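Putative ABC transporter (Thermobispora bispora, PDB 4PE6) is a solute-binding protein that probably captures sugars or related compounds for an ABC importer, and holds a trihydroxybutanoic acid in this crystal. Local coordinates at residues A270-L275 and W313-F318; M284-V289 and Q320-I325; K146-V151 and S203-D208; A196-L201 and F223-K228; E236-A241 and D306-W311. One frame throughout, in Å; residues are numbered along the deposited sequence.

Interaction 1 (A270-L275 and W313-F318); sequences AALDLL and WTRELF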
# COMPACT_ATOMS: atom_id res chain seq x y z
N ALA A 270 -3.99 16.82 -3.86
CA ALA A 270 -4.56 17.38 -2.64
C ALA A 270 -3.75 18.57 -2.10
O ALA A 270 -4.29 19.62 -1.78
CB ALA A 270 -4.69 16.30 -1.57
N ALA A 271 -2.43 18.40 -2.01
CA ALA A 271 -1.57 19.47 -1.52
C ALA A 271 -1.70 20.74 -2.36
O ALA A 271 -1.78 21.84 -1.81
CB ALA A 271 -0.12 19.01 -1.43
N LEU A 272 -1.70 20.59 -3.68
CA LEU A 272 -1.77 21.74 -4.56
C LEU A 272 -3.12 22.45 -4.41
O LEU A 272 -3.17 23.66 -4.43
CB LEU A 272 -1.56 21.35 -6.01
CG LEU A 272 -0.18 20.80 -6.36
CD1 LEU A 272 -0.10 20.58 -7.87
CD2 LEU A 272 0.94 21.71 -5.91
N ASP A 273 -4.19 21.69 -4.20
CA ASP A 273 -5.51 22.31 -4.00
C ASP A 273 -5.55 23.05 -2.66
O ASP A 273 -6.09 24.17 -2.55
CB ASP A 273 -6.63 21.28 -4.13
CG ASP A 273 -7.06 21.07 -5.61
OD1 ASP A 273 -6.53 21.77 -6.49
OD2 ASP A 273 -7.94 20.23 -5.89
N LEU A 274 -4.92 22.44 -1.66
CA LEU A 274 -4.82 23.05 -0.34
C LEU A 274 -4.06 24.37 -0.43
O LEU A 274 -4.46 25.37 0.18
CB LEU A 274 -4.13 22.08 0.62
CG LEU A 274 -4.99 20.91 1.13
CD1 LEU A 274 -4.18 20.07 2.09
CD2 LEU A 274 -6.25 21.37 1.82
N LEU A 275 -2.98 24.37 -1.21
CA LEU A 275 -2.12 25.54 -1.33
C LEU A 275 -2.79 26.72 -2.03
O LEU A 275 -2.39 27.87 -1.82
CB LEU A 275 -0.82 25.17 -2.05
CG LEU A 275 0.17 24.40 -1.19
CD1 LEU A 275 1.34 23.89 -2.04
CD2 LEU A 275 0.67 25.25 -0.02
N TRP A 313 -4.01 8.92 -11.33
CA TRP A 313 -4.69 10.14 -10.90
C TRP A 313 -4.19 11.36 -11.66
O TRP A 313 -2.99 11.63 -11.70
CB TRP A 313 -4.53 10.36 -9.39
CG TRP A 313 -5.04 9.24 -8.62
CD1 TRP A 313 -4.30 8.29 -7.98
CD2 TRP A 313 -6.41 8.90 -8.40
NE1 TRP A 313 -5.12 7.37 -7.39
CE2 TRP A 313 -6.43 7.72 -7.63
CE3 TRP A 313 -7.63 9.47 -8.79
CZ2 TRP A 313 -7.61 7.11 -7.23
CZ3 TRP A 313 -8.82 8.85 -8.39
CH2 TRP A 313 -8.79 7.68 -7.61
N THR A 314 -5.11 12.04 -12.32
CA THR A 314 -4.88 13.37 -12.83
C THR A 314 -5.47 14.30 -11.78
O THR A 314 -6.22 13.88 -10.90
CB THR A 314 -5.59 13.60 -14.17
OG1 THR A 314 -7.00 13.34 -14.02
CG2 THR A 314 -5.01 12.68 -15.26
N ARG A 315 -5.12 15.57 -11.87
CA ARG A 315 -5.72 16.55 -11.00
C ARG A 315 -7.25 16.52 -11.12
O ARG A 315 -7.97 16.62 -10.12
CB ARG A 315 -5.15 17.93 -11.32
CG ARG A 315 -5.29 18.87 -10.16
CD ARG A 315 -4.64 20.22 -10.42
NE ARG A 315 -4.62 20.97 -9.18
CZ ARG A 315 -4.11 22.19 -9.02
NH1 ARG A 315 -3.57 22.83 -10.05
NH2 ARG A 315 -4.15 22.75 -7.83
N GLU A 316 -7.75 16.35 -12.35
CA GLU A 316 -9.19 16.27 -12.57
C GLU A 316 -9.85 15.01 -11.96
O GLU A 316 -10.90 15.10 -11.32
CB GLU A 316 -9.51 16.37 -14.09
CG GLU A 316 -10.85 17.04 -14.38
CD GLU A 316 -11.02 18.35 -13.62
OE1 GLU A 316 -10.22 19.29 -13.83
OE2 GLU A 316 -11.96 18.44 -12.78
N LEU A 317 -9.22 13.85 -12.14
CA LEU A 317 -9.75 12.62 -11.53
C LEU A 317 -9.71 12.71 -10.01
O LEU A 317 -10.64 12.28 -9.34
CB LEU A 317 -9.01 11.36 -12.01
CG LEU A 317 -9.32 10.93 -13.45
CD1 LEU A 317 -8.42 9.77 -13.87
CD2 LEU A 317 -10.79 10.56 -13.64
N PHE A 318 -8.64 13.30 -9.48
CA PHE A 318 -8.56 13.57 -8.04
C PHE A 318 -9.78 14.37 -7.55
O PHE A 318 -10.47 13.95 -6.63
CB PHE A 318 -7.28 14.32 -7.68
CG PHE A 318 -7.30 14.90 -6.30
CD1 PHE A 318 -7.12 14.08 -5.21
CD2 PHE A 318 -7.55 16.25 -6.10
CE1 PHE A 318 -7.18 14.59 -3.92
CE2 PHE A 318 -7.61 16.77 -4.82
CZ PHE A 318 -7.41 15.94 -3.73
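The Phe318 ring has the Ala270 backbone N over one face, 3.5 Å above the ring plane and off-centre toward the rim. Its edge meets the Asp273 carboxylate, with OD2 near the ring plane and 3.6 Å from Phe318 CE2. Ala270 also touches the end of the ring, CB lying 3.5 Å from Phe318 CZ. The second flat group is the Arg315 guanidinium. Leu272 CD1 lies over one of its faces, and Leu272 CB comes to 3.5 Å from Arg315 NH2. Arg315 leaves helix 315-327 with CG anti to the backbone N (chi1 -158°) and runs extended to NE. This brings its tip to that of Asp273 on helix 263-275. Arg315 NH2 donates to Asp273 OD1 at 2.9 Å in a salt bridge that uses the anti lone pair. The bond is bent (134°), and OD1 is tilted out of the guanidinium plane. The second bond, from NE to OD1, is weak. Asp273 OD1 also pairs with Arg319, and Arg315 NH2 with Glu276. An alanine in place of Asp273 would remove the carboxylate that pairs with both Arg315 and Arg319, and would probably leave these two close positive groups less well balanced, with Glu276 still beside Arg315. Within the periplasmic-binding-protein fold the contact joins helix 263-275 to the last helix, 315-327. Asp273 is buried, and its pairing with Arg315 and Arg319 probably favours its charged form.

Interaction 2 (M284-V289 and Q320-I325); sequences MTFPIV and QQVEAI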
# COMPACT_ATOMS: atom_id res chain seq x y z
N MSE A 284 -10.16 11.35 3.70
CA MSE A 284 -10.56 10.96 2.35
C MSE A 284 -10.18 9.52 2.11
O MSE A 284 -9.02 9.13 2.24
CB MSE A 284 -9.89 11.85 1.30
CG MSE A 284 -10.17 13.34 1.44
SE MSE A 284 -9.04 14.41 0.22
CE MSE A 284 -7.77 14.79 1.68
N THR A 285 -11.16 8.71 1.76
CA THR A 285 -10.89 7.33 1.35
C THR A 285 -10.89 7.19 -0.17
O THR A 285 -11.89 7.40 -0.84
CB THR A 285 -11.86 6.34 2.00
OG1 THR A 285 -11.64 6.36 3.42
CG2 THR A 285 -11.61 4.94 1.51
N PHE A 286 -9.72 6.83 -0.69
CA PHE A 286 -9.55 6.54 -2.10
C PHE A 286 -9.54 5.00 -2.32
O PHE A 286 -9.43 4.24 -1.34
CB PHE A 286 -8.25 7.18 -2.62
CG PHE A 286 -8.41 8.61 -3.07
CD1 PHE A 286 -8.89 9.58 -2.22
CD2 PHE A 286 -8.06 8.97 -4.37
CE1 PHE A 286 -9.05 10.89 -2.64
CE2 PHE A 286 -8.21 10.29 -4.80
CZ PHE A 286 -8.72 11.25 -3.94
N PRO A 287 -9.66 4.55 -3.57
CA PRO A 287 -9.86 3.13 -3.85
C PRO A 287 -8.60 2.29 -3.90
O PRO A 287 -7.58 2.70 -4.47
CB PRO A 287 -10.53 3.12 -5.23
CG PRO A 287 -10.00 4.36 -5.88
CD PRO A 287 -9.93 5.37 -4.77
N ILE A 288 -8.72 1.08 -3.37
CA ILE A 288 -7.67 0.06 -3.51
C ILE A 288 -7.62 -0.46 -4.96
O ILE A 288 -8.41 -0.03 -5.81
CB ILE A 288 -7.92 -1.11 -2.54
CG1 ILE A 288 -9.28 -1.77 -2.84
CG2 ILE A 288 -7.82 -0.66 -1.08
CD1 ILE A 288 -9.49 -3.09 -2.11
N VAL A 289 -6.69 -1.39 -5.23
CA VAL A 289 -6.53 -2.03 -6.54
C VAL A 289 -6.79 -3.53 -6.39
O VAL A 289 -5.91 -4.30 -5.98
CB VAL A 289 -5.11 -1.81 -7.14
CG1 VAL A 289 -5.05 -2.36 -8.56
CG2 VAL A 289 -4.74 -0.33 -7.13
N GLN A 320 -12.67 14.86 -8.96
CA GLN A 320 -13.88 14.05 -9.09
C GLN A 320 -14.10 13.16 -7.88
O GLN A 320 -15.21 13.07 -7.37
CB GLN A 320 -13.82 13.15 -10.33
CG GLN A 320 -14.08 13.84 -11.65
CD GLN A 320 -13.97 12.86 -12.81
OE1 GLN A 320 -14.32 11.68 -12.69
NE2 GLN A 320 -13.47 13.34 -13.95
N GLN A 321 -13.04 12.48 -7.45
CA GLN A 321 -13.14 11.58 -6.30
C GLN A 321 -13.44 12.35 -5.03
O GLN A 321 -14.24 11.89 -4.21
CB GLN A 321 -11.86 10.74 -6.11
CG GLN A 321 -11.83 9.91 -4.82
CD GLN A 321 -12.69 8.66 -4.86
OE1 GLN A 321 -13.06 8.17 -5.93
NE2 GLN A 321 -12.99 8.11 -3.68
N VAL A 322 -12.83 13.52 -4.87
CA VAL A 322 -13.13 14.39 -3.73
C VAL A 322 -14.61 14.80 -3.76
O VAL A 322 -15.27 14.78 -2.73
CB VAL A 322 -12.21 15.63 -3.69
CG1 VAL A 322 -12.63 16.58 -2.58
CG2 VAL A 322 -10.75 15.22 -3.48
N GLU A 323 -15.12 15.13 -4.94
CA GLU A 323 -16.52 15.51 -5.06
C GLU A 323 -17.45 14.36 -4.71
O GLU A 323 -18.47 14.58 -4.06
CB GLU A 323 -16.83 16.06 -6.45
CG GLU A 323 -16.56 17.55 -6.54
CD GLU A 323 -17.53 18.36 -5.68
OE1 GLU A 323 -18.76 18.16 -5.81
OE2 GLU A 323 -17.06 19.19 -4.88
N ALA A 324 -17.10 13.15 -5.13
CA ALA A 324 -17.84 11.96 -4.75
C ALA A 324 -17.80 11.72 -3.24
O ALA A 324 -18.79 11.30 -2.66
CB ALA A 324 -17.32 10.73 -5.49
N ILE A 325 -16.67 11.99 -2.60
CA ILE A 325 -16.55 11.84 -1.16
C ILE A 325 -17.42 12.87 -0.44
O ILE A 325 -18.15 12.52 0.47
CB ILE A 325 -15.08 11.95 -0.68
CG1 ILE A 325 -14.28 10.74 -1.15
CG2 ILE A 325 -15.00 12.07 0.84
CD1 ILE A 325 -12.78 10.85 -0.92
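Strand 284-286 passes helix 320-325 with their axes 9.0 Å apart at closest approach and their directions 122° apart. In this periplasmic-binding-protein fold strand 283-290 lies in the middle of the mixed sheet, parallel to strand 122-126 and antiparallel to strand 255-258, and the C-terminal helix packs against it. Phe286 and Gln321 carry the contact. The Gln321 chain starts with CG anti to the backbone N and bends at chi2 (77°), so that CG sits over the centre of the Phe286 ring. This is a CH-pi contact, with CG 3.5 Å from the ring centroid. The same bend turns the amide back toward the strand, where NE2 gives a weak bond to Thr285 O at 3.1 Å. Gln321 OE1 accepts from Val332 N, so both ends of the amide are engaged. Trp313 meets the Phe286 ring edge-to-face, and Val322 CG2 lies at the ring's edge. Met284, a selenomethionine, reaches Val322 CG2 with its SE at 4.2 Å. Ile325 crosses Phe286 at about a right angle, and its CD1 settles between the strand backbone and side chains: 3.6 Å from Thr285 O, 3.8 Å from Met284 CB and 4.1 Å from Phe286 CE1.

Interaction 3 (K146-V151 and S203-D208); sequences KGNVIV and SVSTVD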
# COMPACT_ATOMS: atom_id res chain seq x y z
N LYS A 146 -11.43 -24.93 5.69
CA LYS A 146 -10.69 -25.83 6.56
C LYS A 146 -9.29 -26.03 6.02
O LYS A 146 -9.03 -25.82 4.84
CB LYS A 146 -11.40 -27.19 6.66
CG LYS A 146 -11.37 -28.01 5.38
CD LYS A 146 -11.62 -29.48 5.66
CE LYS A 146 -11.68 -30.29 4.36
NZ LYS A 146 -12.94 -30.04 3.59
N GLY A 147 -8.39 -26.44 6.90
CA GLY A 147 -7.01 -26.70 6.54
C GLY A 147 -6.06 -25.84 7.34
O GLY A 147 -6.43 -25.26 8.37
N ASN A 148 -4.82 -25.79 6.85
CA ASN A 148 -3.76 -25.10 7.55
C ASN A 148 -3.34 -23.86 6.77
O ASN A 148 -3.19 -23.89 5.54
CB ASN A 148 -2.56 -26.03 7.73
CG ASN A 148 -2.86 -27.22 8.61
OD1 ASN A 148 -3.60 -27.11 9.61
ND2 ASN A 148 -2.27 -28.37 8.28
N VAL A 149 -3.17 -22.76 7.48
CA VAL A 149 -2.73 -21.52 6.86
C VAL A 149 -1.55 -20.87 7.55
O VAL A 149 -1.35 -21.04 8.78
CB VAL A 149 -3.87 -20.49 6.76
CG1 VAL A 149 -5.01 -21.03 5.93
CG2 VAL A 149 -4.33 -20.07 8.14
N ILE A 150 -0.80 -20.10 6.77
CA ILE A 150 0.24 -19.24 7.31
C ILE A 150 -0.20 -17.79 7.12
O ILE A 150 -0.69 -17.43 6.06
CB ILE A 150 1.59 -19.48 6.61
CG1 ILE A 150 2.13 -20.86 6.96
CG2 ILE A 150 2.60 -18.39 6.97
CD1 ILE A 150 3.42 -21.22 6.27
N VAL A 151 -0.06 -16.98 8.17
CA VAL A 151 -0.28 -15.55 8.06
C VAL A 151 1.07 -14.86 7.95
O VAL A 151 1.93 -15.03 8.82
CB VAL A 151 -1.04 -14.99 9.30
CG1 VAL A 151 -1.29 -13.49 9.17
CG2 VAL A 151 -2.35 -15.74 9.50
N SER A 203 8.95 -27.22 9.78
CA SER A 203 8.35 -27.50 11.09
C SER A 203 6.82 -27.61 11.07
O SER A 203 6.24 -27.89 12.11
CB SER A 203 8.74 -26.41 12.09
OG SER A 203 8.08 -25.20 11.78
N VAL A 204 6.18 -27.39 9.92
CA VAL A 204 4.71 -27.39 9.89
C VAL A 204 4.11 -28.43 8.96
O VAL A 204 4.76 -28.93 8.06
CB VAL A 204 4.12 -25.99 9.57
CG1 VAL A 204 4.57 -24.98 10.61
CG2 VAL A 204 4.49 -25.54 8.16
N SER A 205 2.84 -28.75 9.23
CA SER A 205 2.03 -29.64 8.40
C SER A 205 1.74 -28.98 7.07
O SER A 205 2.02 -27.78 6.89
CB SER A 205 0.68 -29.96 9.08
OG SER A 205 0.84 -30.34 10.44
N THR A 206 1.15 -29.74 6.15
CA THR A 206 0.77 -29.24 4.84
C THR A 206 0.01 -27.91 4.94
O THR A 206 -0.89 -27.75 5.78
CB THR A 206 -0.11 -30.25 4.08
OG1 THR A 206 0.50 -31.55 4.15
CG2 THR A 206 -0.26 -29.84 2.60
N VAL A 207 0.39 -26.96 4.09
CA VAL A 207 -0.16 -25.61 4.14
C VAL A 207 -1.07 -25.40 2.95
O VAL A 207 -0.63 -25.47 1.83
CB VAL A 207 0.98 -24.56 4.13
CG1 VAL A 207 0.40 -23.15 4.09
CG2 VAL A 207 1.87 -24.74 5.36
N ASP A 208 -2.34 -25.09 3.19
CA ASP A 208 -3.32 -24.91 2.12
C ASP A 208 -3.37 -23.48 1.57
O ASP A 208 -3.69 -23.24 0.39
CB ASP A 208 -4.68 -25.36 2.62
CG ASP A 208 -4.64 -26.80 3.10
OD1 ASP A 208 -4.47 -27.67 2.23
OD2 ASP A 208 -4.73 -27.08 4.32
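Asn148, Asp208 and Val207 carry this contact at the start of strand 147-153, in the parallel part of the alpha/beta sheet. Helix 190-200 makes a beta-alpha-beta crossover from strand 178-185 to strand 209-211, passing over strand 147-153 between them. The loop 203-208 completes that crossover and meets the start of the middle strand nearly at a right angle. Asn148 loses the most surface to this contact, and its backbone and side chain are both used. Its CG is anti to the carbonyl carbon (chi1 -64°), which sends the amide along the loop. Asn148 ND2 donates to Thr206 O at 2.9 Å, and the acceptor lies in the amide plane and the donor in the carbonyl plane. The flat approach fixes the turn of the amide group. Ser205 CB packs against the same nitrogen, 3.4 Å from Asn148 ND2. Asp208 holds the Asn148 backbone at two points, its N-H and its C=O. Its OD2 accepts from Asn148 N at 2.8 Å, through the anti lone pair and in a nearly straight bond (165°). Its own N donates to Asn148 O, also at 2.8 Å. From there the backbone pairing of the two strands continues, as Ile150 bonds with Ala209 and Ile211. Asp208 OD2 also lies close to Gly147, where a beta carbon would clash with it. The backbone angles of Gly147 would likewise crowd any side chain. Val207 supplies the apolar part of the contact and meets Ile150. The two side chains cross at about a right angle, and Val207 CG2 is 4.0 Å from Ile150 CD1.

Interaction 4 (A196-L201 and F223-K228); sequences AVLGVL and FATAGK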
# COMPACT_ATOMS: atom_id res chain seq x y z
N ALA A 196 11.16 -15.79 5.44
CA ALA A 196 10.45 -16.12 6.67
C ALA A 196 9.61 -17.40 6.53
O ALA A 196 9.61 -18.24 7.43
CB ALA A 196 9.58 -14.96 7.12
N VAL A 197 8.89 -17.54 5.42
CA VAL A 197 8.10 -18.75 5.20
C VAL A 197 9.01 -19.98 5.06
O VAL A 197 8.73 -21.03 5.63
CB VAL A 197 7.18 -18.62 3.96
CG1 VAL A 197 6.57 -19.96 3.55
CG2 VAL A 197 6.08 -17.60 4.24
N LEU A 198 10.08 -19.85 4.29
CA LEU A 198 11.03 -20.95 4.09
C LEU A 198 11.52 -21.46 5.45
O LEU A 198 11.68 -22.67 5.65
CB LEU A 198 12.24 -20.48 3.27
CG LEU A 198 13.33 -21.52 3.03
CD1 LEU A 198 12.77 -22.66 2.19
CD2 LEU A 198 14.56 -20.88 2.38
N GLY A 199 11.74 -20.51 6.35
CA GLY A 199 12.18 -20.78 7.71
C GLY A 199 11.27 -21.72 8.48
O GLY A 199 11.77 -22.56 9.23
N VAL A 200 9.95 -21.61 8.29
CA VAL A 200 9.02 -22.42 9.08
C VAL A 200 8.48 -23.68 8.40
O VAL A 200 7.94 -24.55 9.08
CB VAL A 200 7.81 -21.59 9.59
CG1 VAL A 200 8.28 -20.40 10.40
CG2 VAL A 200 6.90 -21.16 8.44
N LEU A 201 8.60 -23.78 7.08
CA LEU A 201 8.04 -24.91 6.35
C LEU A 201 8.44 -26.29 6.88
O LEU A 201 7.58 -27.14 7.06
CB LEU A 201 8.34 -24.81 4.84
CG LEU A 201 7.50 -23.78 4.08
CD1 LEU A 201 7.87 -23.74 2.60
CD2 LEU A 201 6.00 -24.02 4.25
N PHE A 223 7.93 -22.32 -1.32
CA PHE A 223 7.34 -23.65 -1.49
C PHE A 223 8.07 -24.43 -2.60
O PHE A 223 8.36 -25.63 -2.45
CB PHE A 223 5.82 -23.56 -1.73
CG PHE A 223 5.01 -23.36 -0.47
CD1 PHE A 223 4.89 -22.09 0.11
CD2 PHE A 223 4.39 -24.43 0.15
CE1 PHE A 223 4.18 -21.92 1.27
CE2 PHE A 223 3.69 -24.27 1.33
CZ PHE A 223 3.58 -23.01 1.89
N ALA A 224 8.42 -23.75 -3.68
CA ALA A 224 9.21 -24.37 -4.75
C ALA A 224 10.57 -24.86 -4.24
O ALA A 224 11.00 -25.97 -4.59
CB ALA A 224 9.40 -23.42 -5.92
N THR A 225 11.22 -24.06 -3.40
CA THR A 225 12.54 -24.43 -2.84
C THR A 225 12.43 -25.67 -1.96
O THR A 225 13.33 -26.50 -1.94
CB THR A 225 13.21 -23.27 -2.06
OG1 THR A 225 13.58 -22.24 -2.98
CG2 THR A 225 14.48 -23.72 -1.36
N ALA A 226 11.31 -25.78 -1.25
CA ALA A 226 11.05 -26.93 -0.41
C ALA A 226 10.48 -28.12 -1.19
O ALA A 226 10.31 -29.20 -0.62
CB ALA A 226 10.10 -26.55 0.72
N GLY A 227 10.15 -27.91 -2.47
CA GLY A 227 9.54 -28.95 -3.30
C GLY A 227 8.10 -29.27 -2.92
O GLY A 227 7.58 -30.33 -3.28
N LYS A 228 7.45 -28.36 -2.21
CA LYS A 228 6.07 -28.54 -1.79
C LYS A 228 5.11 -27.83 -2.75
O LYS A 228 5.44 -26.79 -3.26
CB LYS A 228 5.87 -27.98 -0.38
CG LYS A 228 6.59 -28.75 0.72
CD LYS A 228 6.30 -28.07 2.06
CE LYS A 228 7.30 -28.44 3.14
NZ LYS A 228 7.02 -29.73 3.82
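Helices 190-200 and 216-226 come one after the other in the alpha/beta chain, with strand 209-211 between them, and here their C-terminal ends pack side by side. Leu201 is the centre of the contact. Its CG is anti to the carbonyl carbon and the chain is extended at chi2, so both methyl groups reach the Phe223 ring. CD1 sits over the ring centre in a CH-pi contact, 4.1 Å from the centroid. CD2 comes nearer the end of the ring, 3.5 Å from Phe223 CZ. Val197 CG1 reaches the same ring obliquely, 3.8 Å from Phe223 CE1. The Phe223 helix closes in a Schellman motif at Gly227, whose phi is positive (71°). Lys228 N bonds to Phe223 O and Gly227 N to Ala224 O. This turn brings Lys228 back to the contact, and its CE lies 4.1 Å from Leu201 CB. Ala226 CB, from the last turn, touches Leu201 CD1 at 4.1 Å. An alanine in place of Leu201 would lack both methyl groups that meet the Phe223 ring, and would probably loosen the packing of the two helix ends. Farther out, Leu198 CD1 meets Thr225 CG2 at 4.1 Å.

Interaction 5 (E236-A241 and D306-W311); sequences ETNGRA and DEYAAW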
# COMPACT_ATOMS: atom_id res chain seq x y z
N GLU A 236 1.49 -10.13 -5.11
CA GLU A 236 1.83 -8.77 -5.58
C GLU A 236 0.92 -8.40 -6.74
O GLU A 236 0.59 -9.25 -7.57
CB GLU A 236 3.27 -8.74 -6.11
CG GLU A 236 4.35 -8.97 -5.07
CD GLU A 236 4.69 -10.42 -4.81
OE1 GLU A 236 3.96 -11.32 -5.27
OE2 GLU A 236 5.68 -10.67 -4.10
N THR A 237 0.57 -7.13 -6.84
CA THR A 237 -0.17 -6.60 -7.98
C THR A 237 0.82 -6.04 -8.99
O THR A 237 0.59 -5.00 -9.60
CB THR A 237 -1.14 -5.49 -7.54
OG1 THR A 237 -0.45 -4.58 -6.68
CG2 THR A 237 -2.34 -6.11 -6.80
N ASN A 238 1.96 -6.73 -9.16
CA ASN A 238 2.97 -6.25 -10.09
C ASN A 238 3.02 -7.14 -11.34
O ASN A 238 2.34 -8.16 -11.40
CB ASN A 238 4.35 -6.09 -9.40
CG ASN A 238 5.02 -7.40 -9.02
OD1 ASN A 238 4.55 -8.50 -9.31
ND2 ASN A 238 6.16 -7.28 -8.36
N GLY A 239 3.79 -6.71 -12.33
CA GLY A 239 3.88 -7.45 -13.59
C GLY A 239 4.37 -8.88 -13.43
O GLY A 239 3.87 -9.79 -14.09
N ARG A 240 5.36 -9.09 -12.57
CA ARG A 240 5.97 -10.40 -12.40
C ARG A 240 5.00 -11.42 -11.77
O ARG A 240 4.94 -12.58 -12.20
CB ARG A 240 7.23 -10.28 -11.53
CG ARG A 240 7.91 -11.62 -11.23
CD ARG A 240 9.14 -11.42 -10.36
NE ARG A 240 10.13 -10.58 -11.04
CZ ARG A 240 10.38 -9.30 -10.76
NH1 ARG A 240 9.73 -8.64 -9.79
NH2 ARG A 240 11.30 -8.66 -11.48
N ALA A 241 4.24 -10.99 -10.77
CA ALA A 241 3.33 -11.91 -10.08
C ALA A 241 2.13 -12.28 -10.97
O ALA A 241 1.72 -13.44 -11.04
CB ALA A 241 2.84 -11.31 -8.78
N ASP A 306 8.50 -5.25 -12.35
CA ASP A 306 8.57 -4.71 -11.00
C ASP A 306 7.56 -3.58 -10.71
O ASP A 306 7.59 -3.01 -9.63
CB ASP A 306 9.98 -4.23 -10.70
CG ASP A 306 10.98 -5.35 -10.69
OD1 ASP A 306 10.83 -6.27 -9.86
OD2 ASP A 306 11.92 -5.34 -11.50
N GLU A 307 6.71 -3.26 -11.68
CA GLU A 307 5.78 -2.14 -11.54
C GLU A 307 4.48 -2.65 -10.95
O GLU A 307 3.88 -3.57 -11.48
CB GLU A 307 5.50 -1.48 -12.88
CG GLU A 307 4.54 -0.30 -12.81
CD GLU A 307 4.14 0.22 -14.19
OE1 GLU A 307 4.55 -0.40 -15.20
OE2 GLU A 307 3.42 1.23 -14.26
N TYR A 308 4.07 -2.04 -9.84
CA TYR A 308 2.82 -2.38 -9.19
C TYR A 308 1.66 -1.60 -9.83
O TYR A 308 1.81 -0.44 -10.24
CB TYR A 308 2.91 -2.08 -7.68
CG TYR A 308 3.74 -3.08 -6.91
CD1 TYR A 308 5.10 -3.21 -7.15
CD2 TYR A 308 3.15 -3.93 -5.98
CE1 TYR A 308 5.87 -4.12 -6.46
CE2 TYR A 308 3.91 -4.85 -5.28
CZ TYR A 308 5.27 -4.94 -5.52
OH TYR A 308 6.04 -5.84 -4.84
N ALA A 309 0.50 -2.24 -9.90
CA ALA A 309 -0.70 -1.61 -10.42
C ALA A 309 -1.03 -0.40 -9.55
O ALA A 309 -0.96 -0.46 -8.30
CB ALA A 309 -1.86 -2.59 -10.43
N ALA A 310 -1.38 0.69 -10.23
CA ALA A 310 -1.59 2.00 -9.61
C ALA A 310 -2.64 2.77 -10.40
O ALA A 310 -2.68 2.65 -11.61
CB ALA A 310 -0.28 2.76 -9.59
N TRP A 311 -3.51 3.53 -9.74
CA TRP A 311 -4.51 4.29 -10.48
C TRP A 311 -3.87 5.58 -11.03
O TRP A 311 -3.09 6.23 -10.34
CB TRP A 311 -5.74 4.61 -9.62
CG TRP A 311 -6.48 3.41 -9.10
CD1 TRP A 311 -6.76 3.13 -7.80
CD2 TRP A 311 -7.06 2.36 -9.87
NE1 TRP A 311 -7.49 1.97 -7.70
CE2 TRP A 311 -7.68 1.47 -8.96
CE3 TRP A 311 -7.12 2.08 -11.24
CZ2 TRP A 311 -8.33 0.31 -9.38
CZ3 TRP A 311 -7.78 0.93 -11.65
CH2 TRP A 311 -8.38 0.06 -10.72
O HOH W 1 -1.61 -2.21 -6.23
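Asp306 OD1 is gripped by two bonds from one side chain: Arg240 NH1 at 2.6 Å and Arg240 NH2 at 2.9 Å. The oxygen lies in the guanidinium plane, but both nitrogens meet it from above the carboxylate plane. Arg240 NH2 adds a weak bond to Asp306 OD2. Beside it the backbones form a single beta bridge, Asn238 with Tyr308. Ala309 N donates to Thr237 O at 2.8 Å, and Gly239 N to Glu307 O at 3.3 Å. One water joins the same strips, accepting from Thr237 OG1 at 2.7 Å and donating to Ala309 O. Asn238 is the N-cap of helix 239-247. Its CG takes the crowded position between the backbone N and the carbonyl carbon (chi1 70°), where OD1 accepts from Ala241 N at 2.9 Å. Asn238 CB then lies over the Tyr308 ring centre, a CH-pi contact of 3.8 Å to the centroid. Thr237 and Tyr308 touch Met258 of the ligand pocket, and the Tyr308 side chain is about 7 Å from the bound trihydroxybutanoic acid. The cap, salt bridge and backbone bonds are paired within the contact, while Glu307 pairs with Lys39 and Glu236 with Tyr217. The salt-bridge charges probably offset each other at its more exposed end.

In the fold
Interactions 1 and 2 share helix 315-327 and touch through Trp313, Phe318 and Phe286, at one end of the molecule. Interactions 3 and 4 lie at the opposite end, joined where Val207 meets Phe223 and Ile150 meets Val200. Interaction 5 lies nearest the centre of the chain and is tied to interaction 2 by Trp311 and Ala309. Interactions 1 and 5 are buried, though the salt bridge of interaction 5 sits at its exposed margin, unlike buried Asp273; the other three are partly buried. Interaction 3 depends on hydrogen bonds between a strand start and the loop leading into its neighbour, whereas interaction 4 has none across it. Interaction 2 is mostly apolar, with one weak bond.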